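Local coordinates for TolA protein (Vibrio cholerae, PDB 4G7X) that probably serves in the Tol-Pal system of the cell envelope, its C-terminal domain reaching partner proteins towards the outer membrane, at residues Gln41-Val44 with Thr45-Gly49; Ile54-Gln57 with Leu58-Asn62; Lys119-Pro122 with Asp123-Glu126. All blocks are in the same frame, centred on the assembly; numbering follows the deposited sequence.

Interaction 1 (Gln41-Val44 with Thr45-Gly49); sequences QQFV and TSEVG
The backbone from Q41 to G49 is continuous alpha-helix, and T45 N, S46 N, E47 N and V48 N each bond to the carbonyl oxygen four residues back. One of these acceptors works twice. Q41 O takes the T45 N-H at 3.0 Å and also the T45 hydroxyl, with OG1 to Q41 O 2.9 Å. The two donors arrive from opposite faces of the carbonyl plane. The T45 hydroxyl can turn back to the helix because OG1 lies beside its own backbone N (chi1 -60°), with CG2 anti to that N.

F43 and E47 form the main side-chain contact, one turn apart. The CG methylene of E47 lies over one face of the F43 ring in a CH-pi contact, 3.8 Å from the ring centroid. CG sits toward the rim, and its nearest ring atom is F43 CZ at 3.5 Å. The E47 chain bends at chi2 (-68°), and the ring and the carboxylate planes end only 18° apart. E47 OE1 is held by a salt bridge to R50.

This stretch belongs to the long helix 38-62 of the TolA C-terminal domain. Its inner side meets the short helix 122-128: V44 touches D123 and V124, and V48 touches K127. V44 and V48 follow each other along this side in loose apolar contact, with V44 CG1 4.3 Å from V48 CG2.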
loop_
_atom_site.group_PDB
_atom_site.type_symbol
_atom_site.label_atom_id
_atom_site.label_comp_id
_atom_site.label_asym_id
_atom_site.label_seq_id
_atom_site.Cartn_x
_atom_site.Cartn_y
_atom_site.Cartn_z
ATOM N N GLN B 41 -23.244 -4.668 14.885
ATOM C CA GLN B 41 -23.225 -4.371 13.449
ATOM C C GLN B 41 -23.331 -2.872 13.175
ATOM O O GLN B 41 -22.642 -2.352 12.298
ATOM C CB GLN B 41 -24.322 -5.136 12.710
ATOM C CG GLN B 41 -24.095 -6.638 12.661
ATOM C CD GLN B 41 -25.034 -7.354 11.708
ATOM O OE1 GLN B 41 -25.882 -6.735 11.057
ATOM N NE2 GLN B 41 -24.892 -8.671 11.623
ATOM N N GLN B 42 -24.185 -2.184 13.933
ATOM C CA GLN B 42 -24.327 -0.731 13.821
ATOM C C GLN B 42 -23.030 -0.012 14.175
ATOM O O GLN B 42 -22.620 0.919 13.480
ATOM C CB GLN B 42 -25.470 -0.224 14.703
ATOM C CG GLN B 42 -26.835 -0.673 14.210
ATOM C CD GLN B 42 -27.989 -0.071 14.983
ATOM O OE1 GLN B 42 -27.809 0.541 16.039
ATOM N NE2 GLN B 42 -29.195 -0.243 14.450
ATOM N N PHE B 43 -22.385 -0.457 15.249
ATOM C CA PHE B 43 -21.123 0.131 15.683
ATOM C C PHE B 43 -20.034 -0.057 14.629
ATOM O O PHE B 43 -19.315 0.887 14.303
ATOM C CB PHE B 43 -20.686 -0.441 17.032
ATOM C CG PHE B 43 -19.346 0.058 17.496
ATOM C CD1 PHE B 43 -19.208 1.336 18.030
ATOM C CD2 PHE B 43 -18.217 -0.751 17.401
ATOM C CE1 PHE B 43 -17.970 1.798 18.461
ATOM C CE2 PHE B 43 -16.980 -0.296 17.828
ATOM C CZ PHE B 43 -16.858 0.979 18.361
ATOM N N VAL B 44 -19.930 -1.268 14.091
ATOM C CA VAL B 44 -18.929 -1.568 13.062
ATOM C C VAL B 44 -19.159 -0.715 11.814
ATOM O O VAL B 44 -18.225 -0.117 11.291
ATOM C CB VAL B 44 -18.882 -3.078 12.725
ATOM C CG1 VAL B 44 -17.946 -3.349 11.555
ATOM C CG2 VAL B 44 -18.443 -3.883 13.942
ATOM N N THR B 45 -20.406 -0.631 11.360
ATOM C CA THR B 45 -20.743 0.175 10.189
ATOM C C THR B 45 -20.368 1.647 10.411
ATOM O O THR B 45 -19.778 2.287 9.533
ATOM C CB THR B 45 -22.232 0.011 9.820
ATOM O OG1 THR B 45 -22.488 -1.368 9.524
ATOM C CG2 THR B 45 -22.608 0.855 8.603
ATOM N N SER B 46 -20.682 2.167 11.596
ATOM C CA SER B 46 -20.343 3.541 11.960
ATOM C C SER B 46 -18.831 3.774 11.954
ATOM O O SER B 46 -18.355 4.765 11.399
ATOM C CB SER B 46 -20.932 3.893 13.331
ATOM O OG SER B 46 -20.707 5.256 13.660
ATOM N N GLU B 47 -18.091 2.851 12.564
ATOM C CA GLU B 47 -16.635 2.958 12.665
ATOM C C GLU B 47 -15.926 2.860 11.316
ATOM O O GLU B 47 -14.937 3.559 11.085
ATOM C CB GLU B 47 -16.085 1.926 13.651
ATOM C CG GLU B 47 -16.359 2.277 15.104
ATOM C CD GLU B 47 -15.592 3.504 15.563
ATOM O OE1 GLU B 47 -16.143 4.618 15.470
ATOM O OE2 GLU B 47 -14.431 3.357 15.996
ATOM N N VAL B 48 -16.434 2.005 10.429
ATOM C CA VAL B 48 -15.909 1.900 9.064
ATOM C C VAL B 48 -16.069 3.222 8.315
ATOM O O VAL B 48 -15.165 3.646 7.587
ATOM C CB VAL B 48 -16.546 0.723 8.290
ATOM C CG1 VAL B 48 -16.217 0.782 6.802
ATOM C CG2 VAL B 48 -16.064 -0.592 8.876
ATOM N N GLY B 49 -17.210 3.879 8.511
ATOM C CA GLY B 49 -17.442 5.198 7.935
ATOM C C GLY B 49 -16.480 6.235 8.490
ATOM O O GLY B 49 -15.912 7.028 7.734
#

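Interaction 2 (Ile54-Gln57 with Leu58-Asn62); sequences IYTQ and LIRQN
This is a local, partly buried contact within helix 38-62, where I54-Q57 meets the following turn, L58-N62. Backbone bonds join each residue from I54 to Q57 to the residue four places on. They include L58 N to I54 O at 3.0 Å and R60 N to T56 O at 2.9 Å.

Q57 carries most of the polar side-chain contact. Its CG is anti to the backbone N (chi1 170°) and the chain then bends at chi2 (68°), which folds the amide back between R60 and Q61. R60 NH2 lies 2.6 Å from Q57 OE1, but the N-H points poorly and the bond is weak. The amide and guanidinium planes are 67° apart. The guanidinium also has Q57 CA over one face, toward its rim. On the other arm of the amide, Q57 NE2 makes a weak, long bond to Q61 OE1 at 3.4 Å. Q57 NE2 also packs on Q61 CG at 3.3 Å.

The helix is amphipathic here, and its other side lies against the antiparallel sheet of the TolA C-terminal domain. Y55 meets F115 edge-to-face and bonds through OH to P116 O, while I59 is buried between strand 130-135 and helix 99-110. Along the helix, I54 CG2 reaches L58 CD1 at 4.2 Å. The T56 methyl, CG2, lies 3.9 Å from R60 NE, while the T56 hydroxyl bonds back to G52 O.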
loop_
_atom_site.group_PDB
_atom_site.type_symbol
_atom_site.label_atom_id
_atom_site.label_comp_id
_atom_site.label_asym_id
_atom_site.label_seq_id
_atom_site.Cartn_x
_atom_site.Cartn_y
_atom_site.Cartn_z
ATOM N N ILE B 54 -11.258 9.289 7.746
ATOM C CA ILE B 54 -9.905 9.604 8.208
ATOM C C ILE B 54 -8.880 9.234 7.130
ATOM O O ILE B 54 -8.002 10.039 6.801
ATOM C CB ILE B 54 -9.579 8.918 9.558
ATOM C CG1 ILE B 54 -10.394 9.566 10.690
ATOM C CG2 ILE B 54 -8.088 8.998 9.867
ATOM C CD1 ILE B 54 -10.419 8.779 11.988
ATOM N N TYR B 55 -9.015 8.034 6.567
ATOM C CA TYR B 55 -8.091 7.557 5.530
ATOM C C TYR B 55 -8.132 8.418 4.274
ATOM O O TYR B 55 -7.090 8.730 3.694
ATOM C CB TYR B 55 -8.367 6.098 5.158
ATOM C CG TYR B 55 -8.241 5.086 6.279
ATOM C CD1 TYR B 55 -7.598 5.398 7.480
ATOM C CD2 TYR B 55 -8.739 3.799 6.115
ATOM C CE1 TYR B 55 -7.492 4.459 8.493
ATOM C CE2 TYR B 55 -8.624 2.850 7.117
ATOM C CZ TYR B 55 -8.001 3.185 8.300
ATOM O OH TYR B 55 -7.896 2.241 9.293
ATOM N N THR B 56 -9.339 8.797 3.861
ATOM C CA THR B 56 -9.545 9.613 2.670
ATOM C C THR B 56 -8.900 10.994 2.843
ATOM O O THR B 56 -8.278 11.516 1.912
ATOM C CB THR B 56 -11.049 9.722 2.328
ATOM O OG1 THR B 56 -11.618 8.408 2.214
ATOM C CG2 THR B 56 -11.250 10.455 1.018
ATOM N N GLN B 57 -9.017 11.560 4.044
ATOM C CA GLN B 57 -8.373 12.833 4.372
ATOM C C GLN B 57 -6.848 12.726 4.344
ATOM O O GLN B 57 -6.171 13.615 3.823
ATOM C CB GLN B 57 -8.872 13.363 5.727
ATOM C CG GLN B 57 -8.103 14.555 6.294
ATOM C CD GLN B 57 -8.281 15.841 5.502
ATOM O OE1 GLN B 57 -9.238 15.999 4.744
ATOM N NE2 GLN B 57 -7.355 16.774 5.685
ATOM N N LEU B 58 -6.309 11.636 4.887
ATOM C CA LEU B 58 -4.860 11.420 4.863
ATOM C C LEU B 58 -4.326 11.368 3.433
ATOM O O LEU B 58 -3.268 11.930 3.140
ATOM C CB LEU B 58 -4.473 10.151 5.628
ATOM C CG LEU B 58 -4.545 10.239 7.156
ATOM C CD1 LEU B 58 -4.415 8.856 7.775
ATOM C CD2 LEU B 58 -3.487 11.185 7.707
ATOM N N ILE B 59 -5.068 10.706 2.551
ATOM C CA ILE B 59 -4.687 10.615 1.142
ATOM C C ILE B 59 -4.793 11.987 0.475
ATOM O O ILE B 59 -3.873 12.413 -0.227
ATOM C CB ILE B 59 -5.537 9.563 0.396
ATOM C CG1 ILE B 59 -5.276 8.173 0.989
ATOM C CG2 ILE B 59 -5.239 9.579 -1.101
ATOM C CD1 ILE B 59 -6.339 7.149 0.663
ATOM N N ARG B 60 -5.899 12.686 0.726
ATOM C CA ARG B 60 -6.125 14.018 0.158
ATOM C C ARG B 60 -5.043 15.028 0.548
ATOM O O ARG B 60 -4.625 15.841 -0.280
ATOM C CB ARG B 60 -7.515 14.545 0.540
ATOM C CG ARG B 60 -8.642 13.986 -0.314
ATOM C CD ARG B 60 -9.951 14.737 -0.098
ATOM N NE ARG B 60 -10.642 14.313 1.119
ATOM C CZ ARG B 60 -10.681 15.011 2.252
ATOM N NH1 ARG B 60 -11.335 14.532 3.299
ATOM N NH2 ARG B 60 -10.073 16.189 2.341
ATOM N N GLN B 61 -4.586 14.966 1.796
ATOM C CA GLN B 61 -3.519 15.847 2.288
ATOM C C GLN B 61 -2.204 15.703 1.519
ATOM O O GLN B 61 -1.433 16.657 1.419
ATOM C CB GLN B 61 -3.266 15.604 3.776
ATOM C CG GLN B 61 -4.281 16.262 4.693
ATOM C CD GLN B 61 -3.958 16.066 6.162
ATOM O OE1 GLN B 61 -4.187 16.958 6.980
ATOM N NE2 GLN B 61 -3.418 14.898 6.505
ATOM N N ASN B 62 -1.956 14.509 0.988
ATOM C CA ASN B 62 -0.723 14.221 0.260
ATOM C C ASN B 62 -0.870 14.402 -1.246
ATOM O O ASN B 62 0.117 14.397 -1.981
ATOM C CB ASN B 62 -0.250 12.798 0.569
ATOM C CG ASN B 62 0.199 12.632 2.007
ATOM O OD1 ASN B 62 -0.293 11.763 2.724
ATOM N ND2 ASN B 62 1.137 13.467 2.438
#

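Interaction 3 (Lys119-Pro122 with Asp123-Glu126); sequences KDQP and DVVE
Q121 stands at the N-cap position of helix 122-128, and its carbonyl oxygen serves the first turn. Q121 O accepts the V125 N-H at 3.1 Å, with the donor in the carbonyl plane. V124 N is also 3.1 Å from Q121 O, but that bond is weak, with an N-H...O angle of 121°. The V124 N-H has another weak partner in its neighbour, D123 OD1, at 2.9 Å. D123 reaches it because CG stands between the backbone N and the carbonyl carbon (chi1 54°), which turns the carboxylate back to the helix start. Both D123 oxygens also have hydrogen-bond partners elsewhere in the structure, and OD2 forms a salt bridge to R40 NE.

P122 has no N-H to give, as suits the first turn of a helix. Its carbonyl accepts E126 N at 3.0 Å. A water also donates to P122 O, at 3.0 Å, and to E126 OE2, so it bridges the backbone and the carboxylate. E126 OE2 has a long, weak ion pair with K129 as well.

Q121 and V124 lie side by side and point the same way, with Q121 OE1 3.8 Å from V124 CG2. Both side chains face the long helix 38-62. Q121 touches F43 and E47 there, V124 touches E47, and D123 touches V44, so the short helix, which precedes strand 130-135, packs against the N-terminal part of the long one.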
loop_
_atom_site.group_PDB
_atom_site.type_symbol
_atom_site.label_atom_id
_atom_site.label_comp_id
_atom_site.label_asym_id
_atom_site.label_seq_id
_atom_site.Cartn_x
_atom_site.Cartn_y
_atom_site.Cartn_z
ATOM N N LYS B 119 -8.237 0.641 18.982
ATOM C CA LYS B 119 -7.642 -0.286 19.935
ATOM C C LYS B 119 -8.671 -1.308 20.409
ATOM O O LYS B 119 -9.794 -0.945 20.772
ATOM C CB LYS B 119 -7.049 0.471 21.127
ATOM N N ASP B 120 -8.280 -2.581 20.382
ATOM C CA ASP B 120 -9.107 -3.697 20.870
ATOM C C ASP B 120 -10.508 -3.762 20.245
ATOM O O ASP B 120 -11.502 -4.007 20.935
ATOM C CB ASP B 120 -9.184 -3.689 22.404
ATOM N N GLN B 121 -10.576 -3.539 18.934
ATOM C CA GLN B 121 -11.818 -3.701 18.180
ATOM C C GLN B 121 -11.548 -4.555 16.939
ATOM O O GLN B 121 -11.586 -4.043 15.815
ATOM C CB GLN B 121 -12.408 -2.340 17.795
ATOM C CG GLN B 121 -12.968 -1.543 18.965
ATOM C CD GLN B 121 -13.375 -0.128 18.590
ATOM O OE1 GLN B 121 -13.701 0.162 17.436
ATOM N NE2 GLN B 121 -13.368 0.763 19.574
ATOM N N PRO B 122 -11.277 -5.864 17.137
ATOM C CA PRO B 122 -10.818 -6.720 16.037
ATOM C C PRO B 122 -11.805 -6.854 14.876
ATOM O O PRO B 122 -11.377 -6.969 13.726
ATOM C CB PRO B 122 -10.583 -8.079 16.711
ATOM C CG PRO B 122 -11.419 -8.049 17.943
ATOM C CD PRO B 122 -11.411 -6.621 18.397
ATOM N N ASP B 123 -13.105 -6.835 15.168
ATOM C CA ASP B 123 -14.121 -6.936 14.116
ATOM C C ASP B 123 -14.114 -5.714 13.192
ATOM O O ASP B 123 -14.320 -5.845 11.984
ATOM C CB ASP B 123 -15.522 -7.215 14.691
ATOM C CG ASP B 123 -15.953 -6.210 15.759
ATOM O OD1 ASP B 123 -15.152 -5.351 16.180
ATOM O OD2 ASP B 123 -17.124 -6.294 16.187
ATOM N N VAL B 124 -13.857 -4.541 13.767
ATOM C CA VAL B 124 -13.713 -3.304 12.997
ATOM C C VAL B 124 -12.430 -3.342 12.163
ATOM O O VAL B 124 -12.439 -2.987 10.980
ATOM C CB VAL B 124 -13.732 -2.056 13.914
ATOM C CG1 VAL B 124 -13.470 -0.786 13.117
ATOM C CG2 VAL B 124 -15.061 -1.952 14.653
ATOM N N VAL B 125 -11.335 -3.793 12.777
ATOM C CA VAL B 125 -10.046 -3.912 12.088
ATOM C C VAL B 125 -10.159 -4.804 10.844
ATOM O O VAL B 125 -9.596 -4.482 9.798
ATOM C CB VAL B 125 -8.923 -4.387 13.043
ATOM C CG1 VAL B 125 -7.628 -4.660 12.288
ATOM C CG2 VAL B 125 -8.682 -3.347 14.126
ATOM N N GLU B 126 -10.900 -5.905 10.951
ATOM C CA GLU B 126 -11.133 -6.799 9.811
ATOM C C GLU B 126 -11.706 -6.091 8.582
ATOM O O GLU B 126 -11.297 -6.375 7.455
ATOM C CB GLU B 126 -12.023 -7.982 10.216
ATOM C CG GLU B 126 -11.315 -9.018 11.078
ATOM C CD GLU B 126 -10.119 -9.642 10.382
ATOM O OE1 GLU B 126 -10.320 -10.338 9.365
ATOM O OE2 GLU B 126 -8.979 -9.439 10.854
HETATM O O HOH W 1 -8.714 -8.241 13.549
#

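Overall arrangement
From the N terminus, interaction 1 comes first on helix 38-62, and interaction 2 follows further along the same helix. Their centres are about 20 Å apart and they do not touch. The chain then runs through the two long strands, helix 99-110 and strand 115-116 before it reaches interaction 3. All three are local, follow in series and neither nest nor cross; none closes a long loop. Interaction 3 returns to interaction 1, with centres about 11 Å apart, so the start of helix 122-128 meets the first part of helix 38-62. Interaction 2 lies where the long helix meets the sheet and helix 99-110.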